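Local coordinates for protein cryptochrome DASH, chloroplastic/mitochondrial (Arabidopsis thaliana, PDB 2IJG) that repairs cyclobutane pyrimidine dimers in single-stranded DNA as an FAD-containing photolyase, binds DNA without sequence specificity, and may also act as a photoreceptor, at residues 99-104 with 248-253; 127-132 with 159-164; 176-181 with 206-211; 380-385 with 467-472. One frame throughout, in Å; residues are numbered along the deposited sequence.

The four contacts sample the photolyase fold from its alpha/beta part to its helical FAD-binding part. Interaction 2 is a small, wholly apolar helix pair far from the flavin, about 48 Å centre to centre from interaction 4. Interactions 1 and 4 each set one helix against a segment from later in the chain, and both rely on charged side chains that reach main-chain atoms: a glutamate gripping an N-H in the first, a lysine gripping a carbonyl in the last. Interaction 3 joins two loops through an arginine stacked on a histidine, apolar packing round a tyrosine, and bridging waters. Interactions 2 and 4 are the more buried; 1 and 3 are only partly so, with exposed residues in 3.

Interaction 1 of 4, residues 99-104 with 248-253; sequences LMECLV and RFVGGE
Glu-101 and Arg-248 reach for each other from opposite directions, the acid from helix 93-112 and the base from the loop before helix 253-266. The glutamate chain is extended beyond CG (chi2 167°), which carries its carboxylate across to the loop. Glu-101 OE2 takes a nearly straight bond from Arg-248 NH2 at 2.8 Å, on the syn side though 27° out of the carboxylate plane, and lies in the guanidinium plane of the donor. Glu-101 OE1 accepts a hydrogen bond from Gly-251 N at 3.0 Å, nearly along its C-O axis, and a weak one from Arg-248 NH1. One carboxylate thus holds side chain and main chain, which suits an acid of this length. Gly-251 fits because a CB there would clash with Glu-101 CB. At Cys-102 the small thiol lies against the loop backbone, SG 3.3 Å from Gly-252 N, and a water links Cys-102 O to Glu-253 N. Gly-252, the N-cap of helix 253-266, has backbone angles that call for glycine. On its far side helix 93-112 packs Leu-99 and Leu-103 against Tyr-73 of strand 68-75, while the loop continues from strand 246-247, which pairs with strand 5-6.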
loop_
_atom_site.group_PDB
_atom_site.type_symbol
_atom_site.label_atom_id
_atom_site.label_comp_id
_atom_site.label_asym_id
_atom_site.label_seq_id
_atom_site.Cartn_x
_atom_site.Cartn_y
_atom_site.Cartn_z
ATOM N N LEU A 99 -7.356 -3.679 -7.391
ATOM C CA LEU A 99 -7.832 -2.344 -7.752
ATOM C C LEU A 99 -9.269 -2.376 -8.268
ATOM O O LEU A 99 -10.108 -1.590 -7.828
ATOM C CB LEU A 99 -6.926 -1.720 -8.822
ATOM C CG LEU A 99 -7.386 -0.384 -9.418
ATOM C CD1 LEU A 99 -7.443 0.690 -8.336
ATOM C CD2 LEU A 99 -6.433 0.022 -10.532
ATOM N N MET A 100 -9.546 -3.270 -9.213
ATOM C CA MET A 100 -10.895 -3.375 -9.750
ATOM C C MET A 100 -11.881 -3.586 -8.602
ATOM O O MET A 100 -12.937 -2.955 -8.553
ATOM C CB MET A 100 -10.995 -4.533 -10.750
ATOM C CG MET A 100 -10.097 -4.372 -11.972
ATOM S SD MET A 100 -9.827 -2.636 -12.441
ATOM C CE MET A 100 -11.122 -2.372 -13.532
ATOM N N GLU A 101 -11.526 -4.467 -7.674
ATOM C CA GLU A 101 -12.384 -4.747 -6.527
ATOM C C GLU A 101 -12.568 -3.505 -5.661
ATOM O O GLU A 101 -13.656 -3.262 -5.135
ATOM C CB GLU A 101 -11.801 -5.887 -5.696
ATOM C CG GLU A 101 -12.070 -7.256 -6.286
ATOM C CD GLU A 101 -11.228 -8.337 -5.648
ATOM O OE1 GLU A 101 -10.911 -8.213 -4.445
ATOM O OE2 GLU A 101 -10.894 -9.318 -6.349
ATOM N N CYS A 102 -11.507 -2.719 -5.512
ATOM C CA CYS A 102 -11.594 -1.498 -4.727
ATOM C C CYS A 102 -12.578 -0.515 -5.357
ATOM O O CYS A 102 -13.317 0.164 -4.650
ATOM C CB CYS A 102 -10.225 -0.819 -4.621
ATOM S SG CYS A 102 -9.064 -1.634 -3.534
ATOM N N LEU A 103 -12.575 -0.429 -6.685
ATOM C CA LEU A 103 -13.465 0.493 -7.375
ATOM C C LEU A 103 -14.915 0.040 -7.269
ATOM O O LEU A 103 -15.815 0.862 -7.107
ATOM C CB LEU A 103 -13.052 0.634 -8.845
ATOM C CG LEU A 103 -11.633 1.186 -9.047
ATOM C CD1 LEU A 103 -11.244 1.118 -10.515
ATOM C CD2 LEU A 103 -11.563 2.618 -8.532
ATOM N N VAL A 104 -15.135 -1.266 -7.363
ATOM C CA VAL A 104 -16.481 -1.818 -7.255
ATOM C C VAL A 104 -17.045 -1.445 -5.893
ATOM O O VAL A 104 -18.176 -0.965 -5.796
ATOM C CB VAL A 104 -16.474 -3.365 -7.395
ATOM C CG1 VAL A 104 -17.841 -3.940 -7.005
ATOM C CG2 VAL A 104 -16.137 -3.755 -8.836
ATOM N N ARG A 248 -5.309 -14.296 -0.061
ATOM C CA ARG A 248 -5.862 -13.717 -1.280
ATOM C C ARG A 248 -6.059 -12.193 -1.240
ATOM O O ARG A 248 -5.762 -11.497 -2.219
ATOM C CB ARG A 248 -7.194 -14.378 -1.624
ATOM C CG ARG A 248 -7.850 -13.759 -2.842
ATOM C CD ARG A 248 -9.326 -14.063 -2.895
ATOM N NE ARG A 248 -9.943 -13.600 -4.134
ATOM C CZ ARG A 248 -10.042 -12.326 -4.507
ATOM N NH1 ARG A 248 -9.562 -11.356 -3.738
ATOM N NH2 ARG A 248 -10.642 -12.024 -5.656
ATOM N N PHE A 249 -6.565 -11.679 -0.125
ATOM C CA PHE A 249 -6.811 -10.241 0.021
ATOM C C PHE A 249 -7.989 -9.778 -0.822
ATOM O O PHE A 249 -8.007 -9.942 -2.042
ATOM C CB PHE A 249 -5.561 -9.423 -0.337
ATOM C CG PHE A 249 -4.528 -9.386 0.755
ATOM C CD1 PHE A 249 -4.710 -8.575 1.877
ATOM C CD2 PHE A 249 -3.385 -10.178 0.680
ATOM C CE1 PHE A 249 -3.767 -8.558 2.903
ATOM C CE2 PHE A 249 -2.438 -10.168 1.700
ATOM C CZ PHE A 249 -2.625 -9.359 2.813
ATOM N N VAL A 250 -8.975 -9.194 -0.148
ATOM C CA VAL A 250 -10.187 -8.703 -0.788
ATOM C C VAL A 250 -10.175 -7.174 -0.846
ATOM O O VAL A 250 -10.180 -6.506 0.187
ATOM C CB VAL A 250 -11.421 -9.171 0.001
ATOM C CG1 VAL A 250 -12.684 -8.767 -0.723
ATOM C CG2 VAL A 250 -11.359 -10.688 0.207
ATOM N N GLY A 251 -10.172 -6.629 -2.056
ATOM C CA GLY A 251 -10.130 -5.188 -2.211
ATOM C C GLY A 251 -11.366 -4.422 -1.783
ATOM O O GLY A 251 -12.482 -4.959 -1.768
ATOM N N GLY A 252 -11.159 -3.157 -1.425
ATOM C CA GLY A 252 -12.263 -2.308 -1.024
ATOM C C GLY A 252 -12.263 -1.860 0.425
ATOM O O GLY A 252 -11.776 -2.554 1.319
ATOM N N GLU A 253 -12.817 -0.675 0.650
ATOM C CA GLU A 253 -12.919 -0.108 1.988
ATOM C C GLU A 253 -13.686 -1.039 2.922
ATOM O O GLU A 253 -13.281 -1.246 4.065
ATOM C CB GLU A 253 -13.609 1.261 1.909
ATOM C CG GLU A 253 -14.228 1.757 3.201
ATOM C CD GLU A 253 -14.693 3.200 3.089
ATOM O OE1 GLU A 253 -15.297 3.551 2.055
ATOM O OE2 GLU A 253 -14.461 3.981 4.031
HETATM O O HOH W 1 -13.129 0.995 -1.723
#

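Interaction 2 of 4, residues 127-132 with 159-164; sequences ILPSLA and QGLKRV
Pro-129 and Leu-161 carry this contact, and all of it is apolar. The leucine reaches over with one branch: its CD1 lies 3.6 Å from Pro-129 CG and equally close to Pro-129 CA, so a single methyl rests against the proline ring and the backbone it is fused to. The two side chains cross at about a right angle. The leucine torsions (chi1 -100°, chi2 29°) lie off the staggered values, and in this shape CD1 rests against the proline. Val-164 adds a second apolar touch, its CG2 meeting Pro-129 CB at 3.9 Å.

Side chain against backbone is the other kind of packing. Pro-129 CG approaches Gly-160 C, the carbonyl carbon, at 3.8 Å. Glycine suits this place because a CB would point at the proline and come within 3.0 Å of its CG, a tight fit. The axes of the two helical segments approach to 8.7 Å, at an angle of 36° with their N-to-C directions running roughly the same way.

Within helix 124-134 the proline has no N-H to give to the preceding turn, and the helix is kinked there. Its ring offers a compact, rigid hydrocarbon surface to the neighbour. Leu-128 and Leu-131, by contrast, pack on the sheet, both reaching Ile-44 of strand 42-46. Helix 124-134 joins strand 118-121 to strand 137-143, and helix 148-163 joins 137-143 to 169-173. Such successive beta-alpha-beta crossovers between parallel strands are characteristic of the Rossmann-like alpha/beta domain of photolyases and cryptochromes.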
loop_
_atom_site.group_PDB
_atom_site.type_symbol
_atom_site.label_atom_id
_atom_site.label_comp_id
_atom_site.label_asym_id
_atom_site.label_seq_id
_atom_site.Cartn_x
_atom_site.Cartn_y
_atom_site.Cartn_z
ATOM N N ILE A 127 -9.174 14.030 -19.229
ATOM C CA ILE A 127 -10.534 13.787 -18.780
ATOM C C ILE A 127 -11.123 14.883 -17.884
ATOM O O ILE A 127 -12.182 15.438 -18.190
ATOM C CB ILE A 127 -10.619 12.441 -18.035
ATOM C CG1 ILE A 127 -10.162 11.311 -18.968
ATOM C CG2 ILE A 127 -12.037 12.194 -17.559
ATOM C CD1 ILE A 127 -10.029 9.959 -18.295
ATOM N N LEU A 128 -10.436 15.190 -16.787
ATOM C CA LEU A 128 -10.918 16.181 -15.834
ATOM C C LEU A 128 -11.244 17.554 -16.418
ATOM O O LEU A 128 -12.300 18.112 -16.124
ATOM C CB LEU A 128 -9.926 16.307 -14.671
ATOM C CG LEU A 128 -9.761 14.991 -13.903
ATOM C CD1 LEU A 128 -8.634 15.095 -12.882
ATOM C CD2 LEU A 128 -11.081 14.645 -13.222
ATOM N N PRO A 129 -10.349 18.124 -17.243
ATOM C CA PRO A 129 -10.661 19.442 -17.811
ATOM C C PRO A 129 -11.944 19.394 -18.647
ATOM O O PRO A 129 -12.727 20.347 -18.665
ATOM C CB PRO A 129 -9.432 19.752 -18.661
ATOM C CG PRO A 129 -8.337 19.078 -17.912
ATOM C CD PRO A 129 -8.963 17.739 -17.563
ATOM N N SER A 130 -12.150 18.275 -19.334
ATOM C CA SER A 130 -13.334 18.092 -20.166
ATOM C C SER A 130 -14.582 18.060 -19.286
ATOM O O SER A 130 -15.538 18.797 -19.524
ATOM C CB SER A 130 -13.213 16.790 -20.964
ATOM O OG SER A 130 -14.356 16.567 -21.776
ATOM N N LEU A 131 -14.564 17.208 -18.264
ATOM C CA LEU A 131 -15.689 17.089 -17.347
ATOM C C LEU A 131 -15.985 18.402 -16.631
ATOM O O LEU A 131 -17.145 18.770 -16.460
ATOM C CB LEU A 131 -15.419 16.008 -16.299
ATOM C CG LEU A 131 -15.350 14.553 -16.758
ATOM C CD1 LEU A 131 -15.089 13.665 -15.549
ATOM C CD2 LEU A 131 -16.649 14.159 -17.440
ATOM N N ALA A 132 -14.936 19.100 -16.204
ATOM C CA ALA A 132 -15.101 20.366 -15.499
ATOM C C ALA A 132 -15.879 21.347 -16.361
ATOM O O ALA A 132 -16.764 22.052 -15.877
ATOM C CB ALA A 132 -13.741 20.954 -15.139
ATOM N N GLN A 159 -2.568 22.612 -15.341
ATOM C CA GLN A 159 -2.408 23.413 -16.542
ATOM C C GLN A 159 -3.535 23.131 -17.525
ATOM O O GLN A 159 -3.903 23.993 -18.319
ATOM C CB GLN A 159 -1.044 23.135 -17.176
ATOM C CG GLN A 159 0.105 23.350 -16.195
ATOM C CD GLN A 159 1.470 23.114 -16.807
ATOM O OE1 GLN A 159 1.637 22.251 -17.670
ATOM N NE2 GLN A 159 2.465 23.869 -16.344
ATOM N N GLY A 160 -4.087 21.923 -17.466
ATOM C CA GLY A 160 -5.179 21.574 -18.356
ATOM C C GLY A 160 -6.413 22.386 -18.013
ATOM O O GLY A 160 -7.128 22.863 -18.893
ATOM N N LEU A 161 -6.665 22.542 -16.719
ATOM C CA LEU A 161 -7.811 23.305 -16.247
ATOM C C LEU A 161 -7.699 24.765 -16.678
ATOM O O LEU A 161 -8.675 25.366 -17.128
ATOM C CB LEU A 161 -7.902 23.205 -14.720
ATOM C CG LEU A 161 -8.911 22.223 -14.108
ATOM C CD1 LEU A 161 -9.147 21.041 -15.018
ATOM C CD2 LEU A 161 -8.403 21.778 -12.745
ATOM N N LYS A 162 -6.506 25.334 -16.546
ATOM C CA LYS A 162 -6.291 26.718 -16.939
ATOM C C LYS A 162 -6.461 26.881 -18.442
ATOM O O LYS A 162 -7.060 27.848 -18.906
ATOM C CB LYS A 162 -4.893 27.176 -16.533
ATOM C CG LYS A 162 -4.692 27.259 -15.033
ATOM C CD LYS A 162 -3.282 27.708 -14.687
ATOM C CE LYS A 162 -3.107 27.820 -13.181
ATOM N NZ LYS A 162 -1.718 28.198 -12.828
ATOM N N ARG A 163 -5.937 25.923 -19.200
ATOM C CA ARG A 163 -6.015 25.970 -20.653
ATOM C C ARG A 163 -7.456 26.017 -21.155
ATOM O O ARG A 163 -7.715 26.437 -22.284
ATOM C CB ARG A 163 -5.301 24.761 -21.256
ATOM C CG ARG A 163 -5.179 24.809 -22.766
ATOM C CD ARG A 163 -4.370 23.636 -23.303
ATOM N NE ARG A 163 -3.072 23.520 -22.643
ATOM C CZ ARG A 163 -2.820 22.708 -21.619
ATOM N NH1 ARG A 163 -3.778 21.928 -21.135
ATOM N NH2 ARG A 163 -1.613 22.683 -21.072
ATOM N N VAL A 164 -8.391 25.588 -20.314
ATOM C CA VAL A 164 -9.802 25.583 -20.682
ATOM C C VAL A 164 -10.523 26.787 -20.090
ATOM O O VAL A 164 -9.982 27.890 -20.067
ATOM C CB VAL A 164 -10.503 24.303 -20.189
ATOM C CG1 VAL A 164 -11.965 24.323 -20.604
ATOM C CG2 VAL A 164 -9.805 23.076 -20.758
#

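Interaction 3 of 4, residues 176-181 with 206-211; sequences STMYHK and CSIRSS
Two loops at either end of helix 195-205 are pinned here, within some 8 Å of the bound FAD at the side chain of Met-178, by an aromatic-aliphatic cluster and a guanidinium-imidazole stack. One branch of Ile-208 serves two partners: its CG1 lies over a face of the Tyr-179 ring, 4.1 Å from the centroid, and CD1 beyond it touches Met-178 SD at 3.6 Å; the other branch, CG2, meets Met-178 O. Tyr-179 CD2 also meets Cys-206 CB at 3.5 Å, and Ser-207 N lies at the ring edge. A broad ring suits a place where several small groups gather. Farther out, the guanidinium of Arg-209 lies flat on His-180, planes 13° and centres 3.8 Å apart. CG opposite the backbone N (chi1 -163°) swings the histidine ring there, and its ND1 bonds Asp-182 N. A serine in place of His-180 would probably leave that guanidinium without its stacking surface, though still salt-bridged to Asp-183 through NE. Two waters tie the backbones, joining Met-178 O to Arg-209 N and His-180 N to Ser-207 O. Helix 318-340 holds the first loop through Asp-331, and Ile-208 leans on Tyr-304 of helix 300-313.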
loop_
_atom_site.group_PDB
_atom_site.type_symbol
_atom_site.label_atom_id
_atom_site.label_comp_id
_atom_site.label_asym_id
_atom_site.label_seq_id
_atom_site.Cartn_x
_atom_site.Cartn_y
_atom_site.Cartn_z
ATOM N N SER A 176 -2.894 11.572 4.056
ATOM C CA SER A 176 -2.581 10.182 3.777
ATOM C C SER A 176 -1.717 9.640 4.905
ATOM O O SER A 176 -1.465 8.444 4.976
ATOM C CB SER A 176 -1.836 10.060 2.442
ATOM O OG SER A 176 -0.652 10.847 2.437
ATOM N N THR A 177 -1.290 10.530 5.798
ATOM C CA THR A 177 -0.438 10.148 6.921
ATOM C C THR A 177 -1.115 10.273 8.282
ATOM O O THR A 177 -2.124 10.962 8.418
ATOM C CB THR A 177 0.823 11.017 6.961
ATOM O OG1 THR A 177 0.439 12.390 7.083
ATOM C CG2 THR A 177 1.648 10.831 5.696
ATOM N N MET A 178 -0.549 9.603 9.284
ATOM C CA MET A 178 -1.071 9.661 10.646
ATOM C C MET A 178 -0.925 11.096 11.119
ATOM O O MET A 178 -1.883 11.717 11.580
ATOM C CB MET A 178 -0.264 8.768 11.584
ATOM C CG MET A 178 -0.744 7.341 11.698
ATOM S SD MET A 178 -1.045 6.904 13.424
ATOM C CE MET A 178 0.624 6.962 14.081
ATOM N N TYR A 179 0.299 11.602 11.015
ATOM C CA TYR A 179 0.603 12.971 11.404
ATOM C C TYR A 179 0.490 13.848 10.169
ATOM O O TYR A 179 1.043 13.524 9.118
ATOM C CB TYR A 179 2.015 13.061 11.981
ATOM C CG TYR A 179 2.175 12.358 13.308
ATOM C CD1 TYR A 179 2.734 11.080 13.386
ATOM C CD2 TYR A 179 1.773 12.975 14.495
ATOM C CE1 TYR A 179 2.891 10.437 14.617
ATOM C CE2 TYR A 179 1.923 12.343 15.729
ATOM C CZ TYR A 179 2.483 11.080 15.785
ATOM O OH TYR A 179 2.654 10.475 17.008
ATOM N N HIS A 180 -0.229 14.956 10.297
ATOM C CA HIS A 180 -0.436 15.870 9.182
ATOM C C HIS A 180 0.835 16.666 8.895
ATOM O O HIS A 180 1.540 17.082 9.816
ATOM C CB HIS A 180 -1.597 16.812 9.507
ATOM C CG HIS A 180 -2.167 17.505 8.310
ATOM N ND1 HIS A 180 -1.496 18.499 7.633
ATOM C CD2 HIS A 180 -3.341 17.330 7.657
ATOM C CE1 HIS A 180 -2.230 18.907 6.612
ATOM N NE2 HIS A 180 -3.355 18.213 6.605
ATOM N N LYS A 181 1.122 16.873 7.613
ATOM C CA LYS A 181 2.313 17.600 7.199
ATOM C C LYS A 181 2.435 18.980 7.839
ATOM O O LYS A 181 3.535 19.408 8.188
ATOM C CB LYS A 181 2.342 17.751 5.677
ATOM C CG LYS A 181 3.669 18.262 5.144
ATOM C CD LYS A 181 3.693 18.250 3.621
ATOM C CE LYS A 181 3.114 19.527 3.036
ATOM N NZ LYS A 181 4.055 20.676 3.223
ATOM N N CYS A 206 3.564 16.428 18.354
ATOM C CA CYS A 206 2.585 16.607 17.289
ATOM C C CYS A 206 1.104 16.362 17.500
ATOM O O CYS A 206 0.291 17.193 17.108
ATOM C CB CYS A 206 3.029 15.826 16.059
ATOM S SG CYS A 206 4.454 16.564 15.289
ATOM N N SER A 207 0.738 15.237 18.090
ATOM C CA SER A 207 -0.681 14.930 18.282
ATOM C C SER A 207 -1.341 14.659 16.922
ATOM O O SER A 207 -1.086 15.350 15.931
ATOM C CB SER A 207 -1.405 16.085 18.987
ATOM O OG SER A 207 -1.936 17.014 18.062
ATOM N N ILE A 208 -2.198 13.644 16.896
ATOM C CA ILE A 208 -2.895 13.232 15.684
ATOM C C ILE A 208 -4.296 13.829 15.606
ATOM O O ILE A 208 -5.026 13.850 16.593
ATOM C CB ILE A 208 -2.999 11.691 15.639
ATOM C CG1 ILE A 208 -1.595 11.087 15.708
ATOM C CG2 ILE A 208 -3.735 11.242 14.378
ATOM C CD1 ILE A 208 -1.576 9.573 15.846
ATOM N N ARG A 209 -4.673 14.312 14.429
ATOM C CA ARG A 209 -5.991 14.900 14.245
ATOM C C ARG A 209 -7.060 13.816 14.306
ATOM O O ARG A 209 -6.810 12.663 13.951
ATOM C CB ARG A 209 -6.080 15.615 12.894
ATOM C CG ARG A 209 -5.130 16.790 12.736
ATOM C CD ARG A 209 -5.365 17.506 11.419
ATOM N NE ARG A 209 -4.462 18.642 11.250
ATOM C CZ ARG A 209 -4.523 19.503 10.239
ATOM N NH1 ARG A 209 -5.450 19.365 9.299
ATOM N NH2 ARG A 209 -3.655 20.505 10.164
ATOM N N SER A 210 -8.250 14.186 14.766
ATOM C CA SER A 210 -9.354 13.235 14.842
ATOM C C SER A 210 -9.816 12.986 13.412
ATOM O O SER A 210 -9.604 13.825 12.537
ATOM C CB SER A 210 -10.505 13.816 15.669
ATOM O OG SER A 210 -11.009 15.006 15.082
ATOM N N SER A 211 -10.444 11.838 13.169
ATOM C CA SER A 211 -10.908 11.521 11.820
ATOM C C SER A 211 -12.019 12.465 11.390
ATOM O O SER A 211 -12.801 12.940 12.210
ATOM C CB SER A 211 -11.424 10.083 11.744
ATOM O OG SER A 211 -12.669 9.967 12.406
HETATM O O HOH W 2 -3.151 13.971 12.006
HETATM O O HOH W 3 -1.333 15.718 12.803
#

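Interaction 4 of 4, residues 380-385 with 467-472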
loop_
_atom_site.group_PDB
_atom_site.type_symbol
_atom_site.label_atom_id
_atom_site.label_comp_id
_atom_site.label_asym_id
_atom_site.label_seq_id
_atom_site.Cartn_x
_atom_site.Cartn_y
_atom_site.Cartn_z
ATOM N N ASN A 380 9.926 -16.941 0.198
ATOM C CA ASN A 380 9.425 -15.573 0.162
ATOM C C ASN A 380 9.112 -15.071 -1.241
ATOM O O ASN A 380 8.078 -14.448 -1.462
ATOM C CB ASN A 380 10.428 -14.642 0.830
ATOM C CG ASN A 380 10.232 -14.574 2.317
ATOM O OD1 ASN A 380 9.295 -13.940 2.798
ATOM N ND2 ASN A 380 11.100 -15.244 3.061
ATOM N N MET A 381 9.996 -15.349 -2.195
ATOM C CA MET A 381 9.775 -14.890 -3.555
ATOM C C MET A 381 8.561 -15.574 -4.167
ATOM O O MET A 381 7.834 -14.970 -4.952
ATOM C CB MET A 381 11.025 -15.131 -4.406
ATOM C CG MET A 381 12.253 -14.366 -3.905
ATOM S SD MET A 381 11.913 -12.606 -3.587
ATOM C CE MET A 381 11.568 -12.027 -5.244
ATOM N N LYS A 382 8.337 -16.831 -3.804
ATOM C CA LYS A 382 7.187 -17.563 -4.321
ATOM C C LYS A 382 5.905 -16.972 -3.729
ATOM O O LYS A 382 4.903 -16.807 -4.429
ATOM C CB LYS A 382 7.305 -19.040 -3.962
ATOM C CG LYS A 382 6.323 -19.947 -4.695
ATOM C CD LYS A 382 6.644 -21.398 -4.386
ATOM C CE LYS A 382 5.828 -22.370 -5.206
ATOM N NZ LYS A 382 6.331 -23.762 -4.988
ATOM N N GLU A 383 5.935 -16.646 -2.439
ATOM C CA GLU A 383 4.761 -16.056 -1.803
ATOM C C GLU A 383 4.415 -14.765 -2.554
ATOM O O GLU A 383 3.261 -14.535 -2.933
ATOM C CB GLU A 383 5.038 -15.739 -0.327
ATOM C CG GLU A 383 3.768 -15.420 0.466
ATOM C CD GLU A 383 4.028 -14.939 1.887
ATOM O OE1 GLU A 383 5.103 -15.233 2.446
ATOM O OE2 GLU A 383 3.138 -14.269 2.454
ATOM N N LEU A 384 5.432 -13.939 -2.787
ATOM C CA LEU A 384 5.252 -12.673 -3.488
ATOM C C LEU A 384 4.575 -12.781 -4.856
ATOM O O LEU A 384 3.620 -12.054 -5.135
ATOM C CB LEU A 384 6.598 -11.972 -3.663
ATOM C CG LEU A 384 6.533 -10.645 -4.430
ATOM C CD1 LEU A 384 5.724 -9.625 -3.611
ATOM C CD2 LEU A 384 7.946 -10.132 -4.689
ATOM N N SER A 385 5.064 -13.668 -5.720
ATOM C CA SER A 385 4.468 -13.789 -7.051
ATOM C C SER A 385 3.133 -14.533 -7.042
ATOM O O SER A 385 2.344 -14.423 -7.981
ATOM C CB SER A 385 5.438 -14.479 -8.021
ATOM O OG SER A 385 5.668 -15.822 -7.646
ATOM N N PHE A 467 5.672 -24.696 3.804
ATOM C CA PHE A 467 4.367 -24.314 3.292
ATOM C C PHE A 467 4.452 -23.881 1.825
ATOM O O PHE A 467 3.544 -24.151 1.038
ATOM C CB PHE A 467 3.779 -23.174 4.130
ATOM C CG PHE A 467 2.435 -22.706 3.653
ATOM C CD1 PHE A 467 1.280 -23.392 4.006
ATOM C CD2 PHE A 467 2.328 -21.605 2.813
ATOM C CE1 PHE A 467 0.031 -22.987 3.525
ATOM C CE2 PHE A 467 1.086 -21.192 2.329
ATOM C CZ PHE A 467 -0.064 -21.889 2.687
ATOM N N TRP A 468 5.545 -23.222 1.453
ATOM C CA TRP A 468 5.691 -22.751 0.077
ATOM C C TRP A 468 6.481 -23.635 -0.870
ATOM O O TRP A 468 6.177 -23.697 -2.060
ATOM C CB TRP A 468 6.291 -21.341 0.062
ATOM C CG TRP A 468 5.305 -20.304 0.495
ATOM C CD1 TRP A 468 5.237 -19.686 1.714
ATOM C CD2 TRP A 468 4.190 -19.826 -0.262
ATOM N NE1 TRP A 468 4.142 -18.859 1.761
ATOM C CE2 TRP A 468 3.480 -18.927 0.562
ATOM C CE3 TRP A 468 3.717 -20.075 -1.557
ATOM C CZ2 TRP A 468 2.322 -18.275 0.137
ATOM C CZ3 TRP A 468 2.565 -19.426 -1.983
ATOM C CH2 TRP A 468 1.879 -18.534 -1.134
ATOM N N LEU A 469 7.494 -24.316 -0.351
ATOM C CA LEU A 469 8.332 -25.175 -1.180
ATOM C C LEU A 469 7.998 -26.650 -0.948
ATOM O O LEU A 469 8.486 -27.267 -0.001
ATOM C CB LEU A 469 9.802 -24.898 -0.861
ATOM C CG LEU A 469 10.150 -23.404 -0.778
ATOM C CD1 LEU A 469 11.609 -23.233 -0.403
ATOM C CD2 LEU A 469 9.849 -22.724 -2.107
ATOM N N GLN A 470 7.161 -27.204 -1.821
ATOM C CA GLN A 470 6.742 -28.599 -1.712
ATOM C C GLN A 470 7.897 -29.587 -1.498
ATOM O O GLN A 470 7.788 -30.514 -0.693
ATOM C CB GLN A 470 5.932 -29.008 -2.953
ATOM C CG GLN A 470 6.654 -28.795 -4.281
ATOM C CD GLN A 470 6.445 -27.402 -4.858
ATOM O OE1 GLN A 470 6.376 -26.415 -4.124
ATOM N NE2 GLN A 470 6.355 -27.318 -6.185
ATOM N N GLN A 471 9.005 -29.385 -2.207
ATOM C CA GLN A 471 10.154 -30.277 -2.081
ATOM C C GLN A 471 10.644 -30.458 -0.644
ATOM O O GLN A 471 11.369 -31.409 -0.348
ATOM C CB GLN A 471 11.322 -29.784 -2.950
ATOM C CG GLN A 471 10.999 -29.672 -4.435
ATOM C CD GLN A 471 10.573 -28.269 -4.837
ATOM O OE1 GLN A 471 9.920 -27.565 -4.068
ATOM N NE2 GLN A 471 10.930 -27.863 -6.054
ATOM N N LEU A 472 10.247 -29.564 0.255
ATOM C CA LEU A 472 10.699 -29.664 1.639
ATOM C C LEU A 472 9.625 -30.145 2.619
ATOM O O LEU A 472 9.899 -30.333 3.806
ATOM C CB LEU A 472 11.248 -28.307 2.091
ATOM C CG LEU A 472 12.263 -27.671 1.133
ATOM C CD1 LEU A 472 12.722 -26.337 1.689
ATOM C CD2 LEU A 472 13.453 -28.596 0.938
#
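The indole of Trp-468 is sandwiched: Glu-383 lies over one face and Phe-467 CD2 over the opposite one, and Trp-468 CD1 in turn lies in plane at the edge of the Phe-467 ring. On the glutamate side Glu-383 CA stands 3.7 Å from the centroid of the six-membered ring, 8° off its normal, a CH-pi contact, and Glu-383 CG comes to 3.2 Å from Trp-468 CZ2. The extended glutamate chain, CG opposite the backbone N (chi1 -167°), carries the carboxylate past the ring to Tyr-464 OH, which bonds OE1. With an alanine at Trp-468, Glu-383 CA and CB would probably face a gap, and the stem of Lys-382 would lose its neighbour. Lys-382 passes obliquely by the same indole, its CG 4.1 Å from Trp-468 CE3, and runs fully extended beyond. Lys-382 NZ then bonds Trp-468 O at 2.9 Å, almost in line with the C=O, and lies 2.8 Å from Gln-470 OE1. Lysine suits, its apolar stem passing the indole and Leu-469 CD2 before NZ reaches the carbonyl. Trp-468 is the last residue of helix 463-468, so the ammonium is likely to be favoured by the partial negative charge of that helix end.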